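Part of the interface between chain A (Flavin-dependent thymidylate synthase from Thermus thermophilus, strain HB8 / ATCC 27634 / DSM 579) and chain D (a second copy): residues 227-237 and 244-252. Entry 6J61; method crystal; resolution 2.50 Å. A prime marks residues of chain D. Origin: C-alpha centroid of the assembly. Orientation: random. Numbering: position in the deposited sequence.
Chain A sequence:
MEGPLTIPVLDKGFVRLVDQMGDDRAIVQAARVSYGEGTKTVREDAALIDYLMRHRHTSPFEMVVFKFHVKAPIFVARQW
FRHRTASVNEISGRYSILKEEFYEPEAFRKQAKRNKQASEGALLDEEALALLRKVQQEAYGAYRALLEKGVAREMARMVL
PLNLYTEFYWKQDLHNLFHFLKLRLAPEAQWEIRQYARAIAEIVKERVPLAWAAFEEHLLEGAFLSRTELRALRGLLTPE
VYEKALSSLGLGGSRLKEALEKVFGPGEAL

Chain A, residues 227-237: RTELRALRGLL
Chain D (244-252) KALSSLGLG

Two helical segments from two copies of flavin-dependent thymidylate synthase pack through apolar contacts, with no hydrogen bond between them. The chain A helix opens regularly, with Arg231 N to Arg227 O and Ala232 N to Thr228 O both 3.0 Å. The helix of chain D runs obliquely against it, 126° between N-to-C directions, the two axes 9.0 Å apart at their closest approach. Register is set by two pairs: Ala232 CA to Ala245′ CA at 5.5 Å and Thr228 CA to Leu249′ CA at 7.0 Å.

Along chain D, Lys244′ is exposed and extended (m, then t throughout), its end leading away from the partner. Ala245′ points toward chain A. Its CB lies 4.1 Å from Ala232 CB, and two such small side chains let the backbones come close; Leu236 (m, t) adds its CD1 at 3.7 Å from Ala245′ CB. Leu246′ starts sideways, but with chi1 at -92° and chi2 p it brings CD1 to 3.4 Å from Ala232 CB, so this methyl is in contact from a second residue. Ser247′ and Ser248′ make no contact and are exposed, as suits small polar side chains.

Leu249′ (m, t) points toward chain A and gives the largest buried area. Its CD1 reaches Arg231 CG at 3.6 Å, the aliphatic part of a long side chain, and lies 3.9 Å from Thr228 O. Gly250′ then leaves the helix with phi 122° and psi -18°, where a CB would jam against the preceding carbonyl. This is a Schellman motif: Gly250′ N bonds Ser247′ O at 2.9 Å and Leu251′ N bonds Leu246′ O at 3.1 Å. The turn leads into Leu251′ (m, t; phi -64°, psi 128°), whose CG lies 3.8 Å from Thr228 OG1 (chi1 p) and whose CD1 lies 4.2 Å from Glu229 CG. Extended Gly252′ makes no contact.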

ATOM      1  N   ARG A 227      10.508  13.608 -23.486  1.00 44.62           N
ATOM      2  CA  ARG A 227       9.947  13.798 -24.811  1.00 46.62           C
ATOM      3  C   ARG A 227      10.858  14.569 -25.766  1.00 48.43           C
ATOM      4  O   ARG A 227      11.022  14.170 -26.925  1.00 48.20           O
ATOM      5  CB  ARG A 227       8.598  14.512 -24.722  1.00 46.58           C
ATOM      6  CG  ARG A 227       8.023  14.897 -26.085  1.00 47.28           C
ATOM      7  CD  ARG A 227       6.646  15.523 -25.949  1.00 49.11           C
ATOM      8  NE  ARG A 227       6.622  16.524 -24.886  1.00 48.76           N
ATOM      9  CZ  ARG A 227       5.532  17.180 -24.499  1.00 50.49           C
ATOM     10  NH1 ARG A 227       4.365  16.951 -25.089  1.00 49.37           N
ATOM     11  NH2 ARG A 227       5.612  18.054 -23.501  1.00 51.83           N
ATOM     12  N   THR A 228      11.456  15.662 -25.298  1.00 48.60           N
ATOM     13  CA  THR A 228      12.318  16.430 -26.183  1.00 50.41           C
ATOM     14  C   THR A 228      13.584  15.650 -26.513  1.00 50.39           C
ATOM     15  O   THR A 228      14.170  15.830 -27.577  1.00 49.91           O
ATOM     16  CB  THR A 228      12.692  17.812 -25.588  1.00 51.03           C
ATOM     17  OG1 THR A 228      13.590  17.643 -24.488  1.00 53.78           O
ATOM     18  CG2 THR A 228      11.442  18.538 -25.111  1.00 51.14           C
ATOM     19  N   GLU A 229      14.006  14.777 -25.608  1.00 50.31           N
ATOM     20  CA  GLU A 229      15.189  13.983 -25.876  1.00 50.76           C
ATOM     21  C   GLU A 229      14.882  13.008 -27.009  1.00 51.21           C
ATOM     22  O   GLU A 229      15.663  12.882 -27.951  1.00 51.24           O
ATOM     23  CB  GLU A 229      15.637  13.239 -24.616  1.00 50.77           C
ATOM     24  CG  GLU A 229      16.674  14.002 -23.806  1.00 52.71           C
ATOM     25  CD  GLU A 229      17.071  13.297 -22.521  1.00 54.26           C
ATOM     26  OE1 GLU A 229      16.249  13.252 -21.579  1.00 53.37           O
ATOM     27  OE2 GLU A 229      18.207  12.781 -22.452  1.00 58.05           O
ATOM     28  N   LEU A 230      13.741  12.331 -26.928  1.00 51.28           N
ATOM     29  CA  LEU A 230      13.341  11.388 -27.968  1.00 52.33           C
ATOM     30  C   LEU A 230      13.159  12.129 -29.298  1.00 53.01           C
ATOM     31  O   LEU A 230      13.367  11.572 -30.372  1.00 52.69           O
ATOM     32  CB  LEU A 230      12.023  10.705 -27.585  1.00 51.89           C
ATOM     33  CG  LEU A 230      12.035   9.734 -26.402  1.00 52.27           C
ATOM     34  CD1 LEU A 230      10.619   9.292 -26.079  1.00 50.85           C
ATOM     35  CD2 LEU A 230      12.903   8.535 -26.742  1.00 52.69           C
ATOM     36  N   ARG A 231      12.760  13.391 -29.205  1.00 54.01           N
ATOM     37  CA  ARG A 231      12.533  14.231 -30.374  1.00 54.51           C
ATOM     38  C   ARG A 231      13.860  14.604 -31.043  1.00 54.83           C
ATOM     39  O   ARG A 231      13.920  14.804 -32.256  1.00 53.79           O
ATOM     40  CB  ARG A 231      11.765  15.485 -29.947  1.00 54.37           C
ATOM     41  CG  ARG A 231      11.485  16.481 -31.051  1.00 56.15           C
ATOM     42  CD  ARG A 231      10.425  17.469 -30.610  1.00 55.34           C
ATOM     43  NE  ARG A 231       9.101  16.871 -30.652  1.00 57.49           N
ATOM     44  CZ  ARG A 231       8.060  17.312 -29.951  1.00 61.28           C
ATOM     45  NH1 ARG A 231       8.196  18.361 -29.149  1.00 62.43           N
ATOM     46  NH2 ARG A 231       6.882  16.705 -30.051  1.00 61.43           N
ATOM     47  N   ALA A 232      14.918  14.695 -30.244  1.00 53.67           N
ATOM     48  CA  ALA A 232      16.232  15.015 -30.768  1.00 53.34           C
ATOM     49  C   ALA A 232      16.741  13.785 -31.496  1.00 54.12           C
ATOM     50  O   ALA A 232      17.428  13.899 -32.505  1.00 55.41           O
ATOM     51  CB  ALA A 232      17.178  15.381 -29.645  1.00 52.59           C
ATOM     52  N   LEU A 233      16.407  12.606 -30.978  1.00 54.32           N
ATOM     53  CA  LEU A 233      16.828  11.361 -31.608  1.00 53.33           C
ATOM     54  C   LEU A 233      16.217  11.306 -32.993  1.00 53.39           C
ATOM     55  O   LEU A 233      16.828  10.815 -33.937  1.00 53.37           O
ATOM     56  CB  LEU A 233      16.383  10.158 -30.779  1.00 52.61           C
ATOM     57  CG  LEU A 233      17.194   9.966 -29.504  1.00 51.13           C
ATOM     58  CD1 LEU A 233      16.773   8.687 -28.811  1.00 50.91           C
ATOM     59  CD2 LEU A 233      18.670   9.918 -29.866  1.00 52.35           C
ATOM     60  N   ARG A 234      14.987  11.789 -33.103  1.00 54.74           N
ATOM     61  CA  ARG A 234      14.334  11.855 -34.398  1.00 56.80           C
ATOM     62  C   ARG A 234      15.034  13.065 -35.025  1.00 57.26           C
ATOM     63  O   ARG A 234      15.583  13.904 -34.314  1.00 58.53           O
ATOM     64  CB  ARG A 234      12.843  12.143 -34.231  1.00 56.67           C
ATOM     65  CG  ARG A 234      12.108  11.142 -33.378  1.00 57.18           C
ATOM     66  CD  ARG A 234      10.745  11.675 -32.961  1.00 58.38           C
ATOM     67  NE  ARG A 234      10.289  10.989 -31.759  1.00 61.69           N
ATOM     68  CZ  ARG A 234       9.580  11.549 -30.786  1.00 61.39           C
ATOM     69  NH1 ARG A 234       9.220  12.824 -30.854  1.00 61.12           N
ATOM     70  NH2 ARG A 234       9.254  10.830 -29.724  1.00 63.99           N
ATOM     71  N   GLY A 235      15.032  13.174 -36.339  1.00 57.25           N
ATOM     72  CA  GLY A 235      15.704  14.318 -36.923  1.00 57.72           C
ATOM     73  C   GLY A 235      17.174  14.013 -37.095  1.00 57.21           C
ATOM     74  O   GLY A 235      17.725  14.250 -38.168  1.00 58.08           O
ATOM     75  N   LEU A 236      17.809  13.498 -36.042  1.00 56.35           N
ATOM     76  CA  LEU A 236      19.222  13.129 -36.101  1.00 55.30           C
ATOM     77  C   LEU A 236      19.384  11.725 -36.678  1.00 55.05           C
ATOM     78  O   LEU A 236      20.423  11.409 -37.254  1.00 55.57           O
ATOM     79  CB  LEU A 236      19.875  13.145 -34.711  1.00 54.52           C
ATOM     80  CG  LEU A 236      20.423  14.419 -34.062  1.00 54.65           C
ATOM     81  CD1 LEU A 236      21.096  14.053 -32.748  1.00 53.95           C
ATOM     82  CD2 LEU A 236      21.431  15.091 -34.971  1.00 55.51           C
ATOM     83  N   LEU A 237      18.357  10.888 -36.534  1.00 54.65           N
ATOM     84  CA  LEU A 237      18.429   9.511 -37.014  1.00 54.61           C
ATOM     85  C   LEU A 237      17.164   9.033 -37.709  1.00 54.50           C
ATOM     86  O   LEU A 237      16.073   9.533 -37.449  1.00 53.58           O
ATOM     87  CB  LEU A 237      18.703   8.571 -35.838  1.00 56.03           C
ATOM     88  CG  LEU A 237      19.824   8.932 -34.863  1.00 56.18           C
ATOM     89  CD1 LEU A 237      19.651   8.124 -33.589  1.00 55.29           C
ATOM     90  CD2 LEU A 237      21.183   8.672 -35.505  1.00 54.51           C
TER
ATOM     91  N   LYS D 244      23.892  19.831 -29.804  1.00 70.11           N
ATOM     92  CA  LYS D 244      23.283  20.818 -30.680  1.00 70.82           C
ATOM     93  C   LYS D 244      21.811  20.520 -30.922  1.00 70.28           C
ATOM     94  O   LYS D 244      20.974  21.420 -30.832  1.00 71.10           O
ATOM     95  CB  LYS D 244      24.057  20.899 -32.002  1.00 72.70           C
ATOM     96  CG  LYS D 244      25.430  21.560 -31.824  1.00 75.71           C
ATOM     97  CD  LYS D 244      26.295  21.564 -33.083  1.00 76.27           C
ATOM     98  CE  LYS D 244      27.662  22.176 -32.781  1.00 75.89           C
ATOM     99  NZ  LYS D 244      28.592  22.123 -33.938  1.00 76.90           N
ATOM    100  N   ALA D 245      21.486  19.267 -31.220  1.00 69.02           N
ATOM    101  CA  ALA D 245      20.088  18.899 -31.440  1.00 67.67           C
ATOM    102  C   ALA D 245      19.305  19.172 -30.156  1.00 66.09           C
ATOM    103  O   ALA D 245      18.233  19.764 -30.185  1.00 65.51           O
ATOM    104  CB  ALA D 245      19.979  17.428 -31.817  1.00 67.01           C
ATOM    105  N   LEU D 246      19.857  18.739 -29.029  1.00 65.78           N
ATOM    106  CA  LEU D 246      19.217  18.943 -27.734  1.00 65.83           C
ATOM    107  C   LEU D 246      19.031  20.425 -27.456  1.00 65.74           C
ATOM    108  O   LEU D 246      17.919  20.873 -27.188  1.00 65.98           O
ATOM    109  CB  LEU D 246      20.060  18.315 -26.617  1.00 66.32           C
ATOM    110  CG  LEU D 246      19.798  16.868 -26.180  1.00 66.05           C
ATOM    111  CD1 LEU D 246      19.690  15.952 -27.380  1.00 66.10           C
ATOM    112  CD2 LEU D 246      20.922  16.426 -25.257  1.00 65.04           C
ATOM    113  N   SER D 247      20.127  21.180 -27.513  1.00 66.04           N
ATOM    114  CA  SER D 247      20.089  22.623 -27.270  1.00 66.26           C
ATOM    115  C   SER D 247      19.102  23.291 -28.234  1.00 65.36           C
ATOM    116  O   SER D 247      18.355  24.195 -27.859  1.00 64.24           O
ATOM    117  CB  SER D 247      21.488  23.225 -27.449  1.00 66.35           C
ATOM    118  OG  SER D 247      21.524  24.569 -27.002  1.00 66.74           O
ATOM    119  N   SER D 248      19.113  22.830 -29.479  1.00 64.46           N
ATOM    120  CA  SER D 248      18.222  23.350 -30.503  1.00 63.67           C
ATOM    121  C   SER D 248      16.801  23.465 -29.975  1.00 63.23           C
ATOM    122  O   SER D 248      16.250  24.558 -29.876  1.00 63.12           O
ATOM    123  CB  SER D 248      18.234  22.424 -31.721  1.00 64.01           C
ATOM    124  OG  SER D 248      17.172  22.733 -32.604  1.00 63.28           O
ATOM    125  N   LEU D 249      16.220  22.318 -29.634  1.00 63.44           N
ATOM    126  CA  LEU D 249      14.857  22.241 -29.125  1.00 62.33           C
ATOM    127  C   LEU D 249      14.618  22.952 -27.786  1.00 62.56           C
ATOM    128  O   LEU D 249      13.486  22.997 -27.300  1.00 62.81           O
ATOM    129  CB  LEU D 249      14.445  20.770 -29.035  1.00 62.05           C
ATOM    130  CG  LEU D 249      14.385  20.094 -30.410  1.00 62.10           C
ATOM    131  CD1 LEU D 249      14.303  18.580 -30.289  1.00 60.14           C
ATOM    132  CD2 LEU D 249      13.186  20.645 -31.159  1.00 61.76           C
ATOM    133  N   GLY D 250      15.671  23.504 -27.191  1.00 62.31           N
ATOM    134  CA  GLY D 250      15.505  24.222 -25.940  1.00 61.80           C
ATOM    135  C   GLY D 250      16.298  23.730 -24.747  1.00 63.26           C
ATOM    136  O   GLY D 250      16.461  24.456 -23.768  1.00 63.13           O
ATOM    137  N   LEU D 251      16.796  22.503 -24.806  1.00 64.90           N
ATOM    138  CA  LEU D 251      17.552  21.977 -23.682  1.00 66.39           C
ATOM    139  C   LEU D 251      18.832  22.726 -23.397  1.00 67.47           C
ATOM    140  O   LEU D 251      19.675  22.922 -24.277  1.00 67.81           O
ATOM    141  CB  LEU D 251      17.892  20.504 -23.881  1.00 66.43           C
ATOM    142  CG  LEU D 251      16.799  19.487 -23.588  1.00 66.48           C
ATOM    143  CD1 LEU D 251      17.476  18.137 -23.443  1.00 67.65           C
ATOM    144  CD2 LEU D 251      16.041  19.843 -22.312  1.00 64.20           C
ATOM    145  N   GLY D 252      18.971  23.126 -22.140  1.00 68.57           N
ATOM    146  CA  GLY D 252      20.148  23.840 -21.699  1.00 69.42           C
ATOM    147  C   GLY D 252      20.109  23.846 -20.190  1.00 70.50           C
ATOM    148  O   GLY D 252      19.053  24.080 -19.600  1.00 70.84           O
TER